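Local coordinates for extracellular ligand-binding receptor (Sphaerobacter thermophilus, PDB 4ZPJ), which probably binds a small ligand outside the cell as the substrate-binding component of an ABC transporter and also carries zinc ions, at residues V228-I231 / G232-D235; T112-I116 / E117-V121; T315-S318 / Q319-V322; S172-N175 / G176-D179. All coordinates share one frame; numbering follows the deposited sequence.

Contact 1 of 4, residues V228-I231 / G232-D235; sequences VAPI and GTQD. With ZN (zinc ion), chain F.
Thr233 and Pro230 stand at the two ends of a type II beta turn, and their contact is a worked example of one carbonyl oxygen shared by two donors of the same residue. The side chain of Thr233 can be followed outward. Its CB sits 3.5 Å from Pro230 O. At the tip, OG1 donates to Pro230 O over 2.7 Å, arriving a little out of the carbonyl plane with a C=O...donor angle of 131°. The same hydroxyl touches the proline ring, with OG1 3.4 Å from Pro230 CD, and Ala229 CB lies 4.0 Å from OG1. A first torsion of -64° tucks the hydroxyl beside the threonine's own backbone N, which lets both reach for one acceptor; the backbone bond, Thr233 N to Pro230 O at 3.3 Å, is weak. Gly232 occupies the corner with positive phi, where a side chain would collide with Ile231 O. Tyr239 of helix 237-246 packs on Thr233 and Pro230, while Arg265 takes Thr233 O. Past the turn, Asp235 grips a zinc ion through OD2 at 1.8 Å, with OD1 farther off at 2.9 Å and weakly bonded to Gly237 N. The short hydroxyl bond probably supplements the weak backbone bond in holding the turn closed as the chain leaves edge strand 222-229.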
loop_
_atom_site.group_PDB
_atom_site.type_symbol
_atom_site.label_atom_id
_atom_site.label_comp_id
_atom_site.label_asym_id
_atom_site.label_seq_id
_atom_site.Cartn_x
_atom_site.Cartn_y
_atom_site.Cartn_z
ATOM N N VAL A 228 -21.399 -5.502 -0.421
ATOM C CA VAL A 228 -20.322 -6.155 0.225
ATOM C C VAL A 228 -20.439 -7.681 0.049
ATOM O O VAL A 228 -21.545 -8.230 -0.040
ATOM C CB VAL A 228 -20.333 -5.657 1.653
ATOM C CG1 VAL A 228 -20.210 -6.779 2.637
ATOM C CG2 VAL A 228 -19.254 -4.577 1.796
ATOM N N ALA A 229 -19.289 -8.349 -0.051
ATOM C CA ALA A 229 -19.224 -9.793 -0.250
ATOM C C ALA A 229 -18.271 -10.396 0.765
ATOM O O ALA A 229 -17.237 -9.801 0.986
ATOM C CB ALA A 229 -18.738 -10.081 -1.656
ATOM N N PRO A 230 -18.621 -11.555 1.405
ATOM C CA PRO A 230 -17.676 -12.061 2.423
ATOM C C PRO A 230 -16.295 -12.342 1.869
ATOM O O PRO A 230 -16.140 -12.675 0.693
ATOM C CB PRO A 230 -18.294 -13.385 2.885
ATOM C CG PRO A 230 -19.733 -13.339 2.456
ATOM C CD PRO A 230 -19.791 -12.433 1.244
ATOM N N ILE A 231 -15.299 -12.276 2.735
ATOM C CA ILE A 231 -13.985 -12.769 2.383
ATOM C C ILE A 231 -14.113 -14.220 1.936
ATOM O O ILE A 231 -14.863 -14.968 2.571
ATOM C CB ILE A 231 -13.019 -12.764 3.583
ATOM C CG1 ILE A 231 -12.863 -11.369 4.173
ATOM C CG2 ILE A 231 -11.660 -13.313 3.149
ATOM C CD1 ILE A 231 -11.808 -10.589 3.485
ATOM N N GLY A 232 -13.366 -14.595 0.887
ATOM C CA GLY A 232 -13.305 -15.956 0.358
ATOM C C GLY A 232 -14.510 -16.395 -0.468
ATOM O O GLY A 232 -14.737 -17.602 -0.636
ATOM N N THR A 233 -15.280 -15.433 -0.985
ATOM C CA THR A 233 -16.387 -15.713 -1.894
ATOM C C THR A 233 -15.897 -16.378 -3.202
ATOM O O THR A 233 -14.939 -15.942 -3.806
ATOM C CB THR A 233 -17.171 -14.425 -2.214
ATOM O OG1 THR A 233 -17.776 -13.934 -1.014
ATOM C CG2 THR A 233 -18.242 -14.679 -3.228
ATOM N N GLN A 234 -16.598 -17.430 -3.613
ATOM C CA GLN A 234 -16.263 -18.235 -4.752
ATOM C C GLN A 234 -17.150 -17.841 -5.951
ATOM O O GLN A 234 -16.658 -17.594 -7.051
ATOM C CB GLN A 234 -16.528 -19.688 -4.377
ATOM C CG GLN A 234 -15.466 -20.635 -4.872
ATOM C CD GLN A 234 -14.169 -20.492 -4.109
ATOM O OE1 GLN A 234 -14.166 -20.285 -2.895
ATOM N NE2 GLN A 234 -13.060 -20.598 -4.816
ATOM N N ASP A 235 -18.460 -17.779 -5.711
ATOM C CA ASP A 235 -19.460 -17.407 -6.730
ATOM C C ASP A 235 -19.781 -15.942 -6.512
ATOM O O ASP A 235 -20.474 -15.597 -5.564
ATOM C CB ASP A 235 -20.780 -18.273 -6.598
ATOM C CG ASP A 235 -21.827 -18.006 -7.754
ATOM O OD1 ASP A 235 -21.475 -17.170 -8.668
ATOM O OD2 ASP A 235 -23.007 -18.624 -7.782
HETATM ZN ZN ZN F . -24.013 -18.473 -9.291
#

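Contact 2 of 4, residues T112-I116 / E117-V121; sequences TRQLI and ERDRV
Gln114 and Arg118 are laid side by side by their first torsions, 164° and -174°, each of which turns CG far from the backbone N and sends the chain the same way along the helix surface. The setting is the C-terminal end of helix 105-117, the helical arm of a beta-alpha-beta crossover between strands 92-100 and 123-126, where Arg120, with positive phi, is the first residue to leave helical backbone angles. Gln114 CG lies at the edge of the Arg118 guanidinium, 3.6 Å from Arg118 NE, with the amide and guanidinium planes 57° apart. Asp119 completes the cluster: Gln114 NE2 reaches Asp119 OD2 in a straight but weak bond of 3.4 Å, and Asp119 OD1 forms a salt bridge with Arg118 NH1 whose modelled length is doubtfully short. A second weak bond ties NE2 to Glu99 on strand 92-100. With alanine replacing Gln114, both acidic groups would probably lose this amide donor and a gap would open beside the Arg118 side chain. Along the backbone the bonding lengthens beyond the regular i to i+4 spacing. Gln114 O accepts a well-aligned bond from Asp119 N at 3.0 Å besides a weak one from Arg118 N, and Val121 N returns to Leu115 O at 3.2 Å. Leu115 also packs on Ile97. At the very end, Arg120 CA sends its C-H toward Ile116 O, 3.3 Å away.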
loop_
_atom_site.group_PDB
_atom_site.type_symbol
_atom_site.label_atom_id
_atom_site.label_comp_id
_atom_site.label_asym_id
_atom_site.label_seq_id
_atom_site.Cartn_x
_atom_site.Cartn_y
_atom_site.Cartn_z
ATOM N N THR A 112 7.193 -8.314 19.093
ATOM C CA THR A 112 7.537 -6.919 19.229
ATOM C C THR A 112 8.191 -6.748 20.571
ATOM O O THR A 112 9.230 -6.105 20.652
ATOM C CB THR A 112 6.296 -6.001 19.078
ATOM O OG1 THR A 112 5.782 -6.093 17.747
ATOM C CG2 THR A 112 6.636 -4.566 19.331
ATOM N N ARG A 113 7.638 -7.376 21.622
ATOM C CA ARG A 113 8.268 -7.255 22.933
ATOM C C ARG A 113 9.694 -7.769 22.928
ATOM O O ARG A 113 10.559 -7.156 23.513
ATOM C CB ARG A 113 7.480 -7.964 24.031
ATOM C CG ARG A 113 6.317 -7.118 24.525
ATOM C CD ARG A 113 5.893 -7.453 25.961
ATOM N NE ARG A 113 5.316 -6.254 26.607
ATOM C CZ ARG A 113 4.023 -5.886 26.571
ATOM N NH1 ARG A 113 3.101 -6.622 25.952
ATOM N NH2 ARG A 113 3.640 -4.776 27.185
ATOM N N GLN A 114 9.926 -8.883 22.255
ATOM C CA GLN A 114 11.273 -9.438 22.111
ATOM C C GLN A 114 12.286 -8.495 21.391
ATOM O O GLN A 114 13.392 -8.306 21.851
ATOM C CB GLN A 114 11.168 -10.798 21.413
ATOM C CG GLN A 114 12.454 -11.339 20.838
ATOM C CD GLN A 114 12.220 -12.415 19.790
ATOM O OE1 GLN A 114 11.351 -13.300 19.948
ATOM N NE2 GLN A 114 13.013 -12.359 18.715
ATOM N N LEU A 115 11.889 -7.884 20.287
ATOM C CA LEU A 115 12.801 -7.033 19.528
ATOM C C LEU A 115 13.194 -5.822 20.358
ATOM O O LEU A 115 14.338 -5.406 20.328
ATOM C CB LEU A 115 12.145 -6.531 18.247
ATOM C CG LEU A 115 11.775 -7.520 17.161
ATOM C CD1 LEU A 115 10.815 -6.818 16.183
ATOM C CD2 LEU A 115 13.022 -8.023 16.448
ATOM N N ILE A 116 12.221 -5.259 21.075
ATOM C CA ILE A 116 12.485 -4.171 21.992
ATOM C C ILE A 116 13.345 -4.635 23.187
ATOM O O ILE A 116 14.415 -4.094 23.390
ATOM C CB ILE A 116 11.189 -3.625 22.594
ATOM C CG1 ILE A 116 10.284 -3.001 21.528
ATOM C CG2 ILE A 116 11.515 -2.657 23.728
ATOM C CD1 ILE A 116 9.005 -2.426 22.093
ATOM N N GLU A 117 12.844 -5.595 23.974
ATOM C CA GLU A 117 13.455 -6.004 25.267
ATOM C C GLU A 117 14.723 -6.877 25.118
ATOM O O GLU A 117 15.743 -6.591 25.728
ATOM C CB GLU A 117 12.455 -6.800 26.136
ATOM C CG GLU A 117 11.116 -6.132 26.496
ATOM C CD GLU A 117 10.187 -7.074 27.319
ATOM O OE1 GLU A 117 10.288 -8.333 27.222
ATOM O OE2 GLU A 117 9.350 -6.554 28.091
ATOM N N ARG A 118 14.637 -7.951 24.337
ATOM C CA ARG A 118 15.773 -8.874 24.102
ATOM C C ARG A 118 16.791 -8.274 23.133
ATOM O O ARG A 118 17.959 -8.128 23.434
ATOM C CB ARG A 118 15.264 -10.221 23.524
ATOM C CG ARG A 118 16.319 -11.360 23.361
ATOM C CD ARG A 118 15.835 -12.615 22.558
ATOM N NE ARG A 118 15.892 -12.492 21.069
ATOM C CZ ARG A 118 17.024 -12.435 20.335
ATOM N NH1 ARG A 118 16.974 -12.322 19.013
ATOM N NH2 ARG A 118 18.229 -12.488 20.906
ATOM N N ASP A 119 16.335 -7.943 21.944
ATOM C CA ASP A 119 17.269 -7.592 20.885
ATOM C C ASP A 119 17.754 -6.149 20.969
ATOM O O ASP A 119 18.760 -5.806 20.357
ATOM C CB ASP A 119 16.632 -7.931 19.542
ATOM C CG ASP A 119 16.443 -9.434 19.381
ATOM O OD1 ASP A 119 17.455 -10.138 19.573
ATOM O OD2 ASP A 119 15.324 -9.935 19.099
ATOM N N ARG A 120 17.042 -5.320 21.727
ATOM C CA ARG A 120 17.416 -3.932 21.957
ATOM C C ARG A 120 17.592 -3.183 20.635
ATOM O O ARG A 120 18.563 -2.539 20.384
ATOM C CB ARG A 120 18.652 -3.858 22.860
ATOM C CG ARG A 120 18.451 -4.478 24.267
ATOM C CD ARG A 120 17.453 -3.651 25.099
ATOM N NE ARG A 120 17.163 -4.209 26.426
ATOM C CZ ARG A 120 16.525 -3.555 27.412
ATOM N NH1 ARG A 120 16.094 -2.305 27.244
ATOM N NH2 ARG A 120 16.318 -4.166 28.578
ATOM N N VAL A 121 16.595 -3.264 19.779
ATOM C CA VAL A 121 16.695 -2.592 18.508
ATOM C C VAL A 121 16.431 -1.105 18.660
ATOM O O VAL A 121 15.756 -0.673 19.559
ATOM C CB VAL A 121 15.758 -3.219 17.458
ATOM C CG1 VAL A 121 16.072 -4.692 17.308
ATOM C CG2 VAL A 121 14.285 -3.028 17.788
#

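Contact 3 of 4, residues T315-S318 / Q319-V322; sequences TPES and QEFV. With ZN (zinc ion), chain K.
Glu317 and Glu320, one helical turn apart, illustrate how two acidic side chains on a helix can share a metal. Coordination comes first: the zinc ion is held by Glu317 OE1 at 2.2 Å, by Glu320 OE2 at 2.5 Å and by a water. The two chains run side by side, with carboxylate planes 72° apart; Glu317 bends at its second torsion (-66°) to bring its end over, whereas Glu320 stays extended. Electrostatics follow, since Glu317 OE2 and Glu320 OE1 approach to 3.8 Å, a repulsion that the zinc probably offsets. The hydrogen bonds make a third group. Regular helical bonds link the turns, among them Glu320 N to Pro316 O at 3.0 Å, while Phe321 N reaches Glu317 O from well above the carbonyl plane. At the helix start Thr315 is the N-cap, its OG1 accepting from Ser318 N over 3.2 Å. Ser318 OG in turn is hydrogen-bonded to Tyr309 OH. Apolar contacts place helix 316-328 in the fold: Val322 rests on Tyr309, just beyond strand 304-307, and Phe321 meets Pro334, Pro377 and the ring of Tyr342 in helix 336-354.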
loop_
_atom_site.group_PDB
_atom_site.type_symbol
_atom_site.label_atom_id
_atom_site.label_comp_id
_atom_site.label_asym_id
_atom_site.label_seq_id
_atom_site.Cartn_x
_atom_site.Cartn_y
_atom_site.Cartn_z
ATOM N N THR A 315 9.803 6.983 -15.473
ATOM C CA THR A 315 10.719 7.930 -14.850
ATOM C C THR A 315 11.992 7.232 -14.597
ATOM O O THR A 315 11.997 6.007 -14.412
ATOM C CB THR A 315 10.209 8.450 -13.502
ATOM O OG1 THR A 315 10.151 7.386 -12.533
ATOM C CG2 THR A 315 8.811 9.156 -13.678
ATOM N N PRO A 316 13.103 8.001 -14.571
ATOM C CA PRO A 316 14.392 7.394 -14.359
ATOM C C PRO A 316 14.528 6.641 -13.022
ATOM O O PRO A 316 15.137 5.585 -13.008
ATOM C CB PRO A 316 15.367 8.555 -14.384
ATOM C CG PRO A 316 14.599 9.796 -14.530
ATOM C CD PRO A 316 13.167 9.446 -14.820
ATOM N N GLU A 317 13.961 7.153 -11.930
ATOM C CA GLU A 317 14.085 6.492 -10.619
ATOM C C GLU A 317 13.264 5.214 -10.592
ATOM O O GLU A 317 13.581 4.261 -9.881
ATOM C CB GLU A 317 13.644 7.431 -9.488
ATOM C CG GLU A 317 14.480 8.708 -9.426
ATOM C CD GLU A 317 15.922 8.411 -9.036
ATOM O OE1 GLU A 317 16.081 7.648 -8.040
ATOM O OE2 GLU A 317 16.871 8.918 -9.722
ATOM N N SER A 318 12.193 5.190 -11.360
ATOM C CA SER A 318 11.432 3.967 -11.464
ATOM C C SER A 318 12.225 2.933 -12.257
ATOM O O SER A 318 12.277 1.727 -11.857
ATOM C CB SER A 318 10.059 4.196 -12.090
ATOM O OG SER A 318 9.355 2.976 -12.229
ATOM N N GLN A 319 12.846 3.384 -13.361
ATOM C CA GLN A 319 13.638 2.455 -14.162
ATOM C C GLN A 319 14.821 1.847 -13.365
ATOM O O GLN A 319 15.096 0.668 -13.499
ATOM C CB GLN A 319 14.154 3.088 -15.449
ATOM C CG GLN A 319 13.195 2.875 -16.626
ATOM C CD GLN A 319 13.635 3.606 -17.903
ATOM O OE1 GLN A 319 13.022 4.603 -18.293
ATOM N NE2 GLN A 319 14.711 3.118 -18.551
ATOM N N GLU A 320 15.517 2.677 -12.603
ATOM C CA GLU A 320 16.573 2.241 -11.730
ATOM C C GLU A 320 16.096 1.187 -10.680
ATOM O O GLU A 320 16.653 0.139 -10.580
ATOM C CB GLU A 320 17.145 3.470 -11.056
ATOM C CG GLU A 320 18.183 3.267 -9.961
ATOM C CD GLU A 320 18.651 4.608 -9.415
ATOM O OE1 GLU A 320 18.705 5.590 -10.196
ATOM O OE2 GLU A 320 18.915 4.712 -8.210
ATOM N N PHE A 321 14.973 1.404 -10.024
ATOM C CA PHE A 321 14.400 0.413 -9.089
ATOM C C PHE A 321 13.976 -0.868 -9.774
ATOM O O PHE A 321 14.264 -1.933 -9.277
ATOM C CB PHE A 321 13.252 1.061 -8.368
ATOM C CG PHE A 321 12.405 0.144 -7.554
ATOM C CD1 PHE A 321 12.916 -0.464 -6.434
ATOM C CD2 PHE A 321 11.091 0.016 -7.828
ATOM C CE1 PHE A 321 12.123 -1.268 -5.633
ATOM C CE2 PHE A 321 10.277 -0.758 -7.069
ATOM C CZ PHE A 321 10.801 -1.422 -5.965
ATOM N N VAL A 322 13.384 -0.788 -10.960
ATOM C CA VAL A 322 13.027 -2.016 -11.712
ATOM C C VAL A 322 14.289 -2.801 -12.101
ATOM O O VAL A 322 14.338 -4.045 -11.988
ATOM C CB VAL A 322 12.227 -1.717 -12.983
ATOM C CG1 VAL A 322 11.915 -2.981 -13.739
ATOM C CG2 VAL A 322 10.897 -1.065 -12.637
HETATM ZN ZN ZN K . 18.222 7.077 -7.798
HETATM O O HOH W 1 18.488 6.289 -5.477
#

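Contact 4 of 4, residues S172-N175 / G176-D179; sequences SFAN and GQYD
Tyr178 directs its ring edge at the face of Phe173, a T-shaped stack built across a type II beta turn that runs from Ala174 to Gln177. The turn lies near the centre of the molecule, in the link from strand 168-170 of one sheet to helix 180-188 beside the other, consistent with an interlobe crossover of periplasmic binding proteins. The ring planes stand at 90° with centroids 5.2 Å apart, and Tyr178 CE2 sits over the centre of the phenylalanine face, 3.8 Å from Phe173 CD2. Both rings hold their CG between backbone N and carbonyl carbon (chi1 44° for Phe173, 59° for Tyr178), and in these positions the two rings meet beside the turn. The extended side chain of Gln177 reaches back across the turn, its OE1 accepting from Ala174 N at 3.0 Å in the carbonyl plane, while Gln177 N returns a bond to Ala174 O at 2.9 Å. Its NE2 is held by Pro390 O and Phe418 O. A leucine in its place would probably leave Ala174 N without its acceptor and those two carbonyls without their donor. Gly176 fills the corner where a CB would clash with Asn175 O. Close by, Gln177 OE1 also touches Phe173 CA, 3.4 Å away.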
loop_
_atom_site.group_PDB
_atom_site.type_symbol
_atom_site.label_atom_id
_atom_site.label_comp_id
_atom_site.label_asym_id
_atom_site.label_seq_id
_atom_site.Cartn_x
_atom_site.Cartn_y
_atom_site.Cartn_z
ATOM N N SER A 172 3.440 3.438 3.597
ATOM C CA SER A 172 2.589 2.786 2.591
ATOM C C SER A 172 1.346 3.654 2.207
ATOM O O SER A 172 1.311 4.374 1.180
ATOM C CB SER A 172 2.197 1.413 3.122
ATOM O OG SER A 172 1.585 1.525 4.392
ATOM N N PHE A 173 0.340 3.638 3.046
ATOM C CA PHE A 173 -0.869 4.368 2.731
ATOM C C PHE A 173 -1.750 4.251 3.940
ATOM O O PHE A 173 -1.559 3.345 4.755
ATOM C CB PHE A 173 -1.614 3.755 1.505
ATOM C CG PHE A 173 -1.690 2.266 1.536
ATOM C CD1 PHE A 173 -2.714 1.629 2.208
ATOM C CD2 PHE A 173 -0.727 1.491 0.924
ATOM C CE1 PHE A 173 -2.791 0.244 2.285
ATOM C CE2 PHE A 173 -0.779 0.096 1.002
ATOM C CZ PHE A 173 -1.815 -0.521 1.673
ATOM N N ALA A 174 -2.666 5.202 4.111
ATOM C CA ALA A 174 -3.865 4.842 4.886
ATOM C C ALA A 174 -4.835 4.200 3.884
ATOM O O ALA A 174 -4.903 4.663 2.732
ATOM C CB ALA A 174 -4.474 6.079 5.514
ATOM N N ASN A 175 -5.558 3.162 4.268
ATOM C CA ASN A 175 -6.505 2.522 3.339
ATOM C C ASN A 175 -7.342 3.525 2.585
ATOM O O ASN A 175 -7.912 4.430 3.174
ATOM C CB ASN A 175 -7.491 1.628 4.099
ATOM C CG ASN A 175 -6.837 0.397 4.625
ATOM O OD1 ASN A 175 -6.002 -0.150 3.976
ATOM N ND2 ASN A 175 -7.136 0.039 5.821
ATOM N N GLY A 176 -7.437 3.317 1.301
ATOM C CA GLY A 176 -8.136 4.195 0.413
ATOM C C GLY A 176 -7.316 5.292 -0.265
ATOM O O GLY A 176 -7.799 5.970 -1.204
ATOM N N GLN A 177 -6.099 5.515 0.193
ATOM C CA GLN A 177 -5.345 6.722 -0.221
ATOM C C GLN A 177 -4.926 6.680 -1.703
ATOM O O GLN A 177 -4.826 7.713 -2.315
ATOM C CB GLN A 177 -4.116 6.911 0.703
ATOM C CG GLN A 177 -3.212 8.097 0.421
ATOM C CD GLN A 177 -2.073 8.286 1.426
ATOM O OE1 GLN A 177 -1.959 7.527 2.346
ATOM N NE2 GLN A 177 -1.221 9.315 1.222
ATOM N N TYR A 178 -4.655 5.500 -2.268
ATOM C CA TYR A 178 -4.274 5.430 -3.657
ATOM C C TYR A 178 -5.478 5.221 -4.585
ATOM O O TYR A 178 -5.387 5.515 -5.765
ATOM C CB TYR A 178 -3.125 4.426 -3.907
ATOM C CG TYR A 178 -3.392 3.050 -3.524
ATOM C CD1 TYR A 178 -4.207 2.254 -4.325
ATOM C CD2 TYR A 178 -2.853 2.498 -2.356
ATOM C CE1 TYR A 178 -4.517 0.965 -3.955
ATOM C CE2 TYR A 178 -3.149 1.209 -1.996
ATOM C CZ TYR A 178 -3.987 0.444 -2.817
ATOM O OH TYR A 178 -4.319 -0.848 -2.562
ATOM N N ASP A 179 -6.618 4.812 -4.027
ATOM C CA ASP A 179 -7.856 4.748 -4.771
ATOM C C ASP A 179 -8.682 6.047 -4.819
ATOM O O ASP A 179 -9.422 6.278 -5.773
ATOM C CB ASP A 179 -8.696 3.565 -4.261
ATOM C CG ASP A 179 -8.031 2.225 -4.588
ATOM O OD1 ASP A 179 -7.443 2.160 -5.722
ATOM O OD2 ASP A 179 -8.059 1.264 -3.740
#

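In the fold
From the N terminus the contacts come in the order 2, 4, 1, 3, each a local contact completed before the next begins: a helix end, a turn, a second turn and a helix start. None nests within or crosses another. Contact 2 ends helix 105-117 ahead of strand 123-126. Contact 4, near the centre of the molecule, leads out of strand 168-170, the edge of the same sheet, toward helix 180-188 and the parallel sheet. Contact 1 takes in the end of edge strand 222-229 of that second sheet and leads to helix 237-246. Contact 3 starts helix 316-328 on the opposite side of the chain's centre from contact 1, their centres about 37 Å apart.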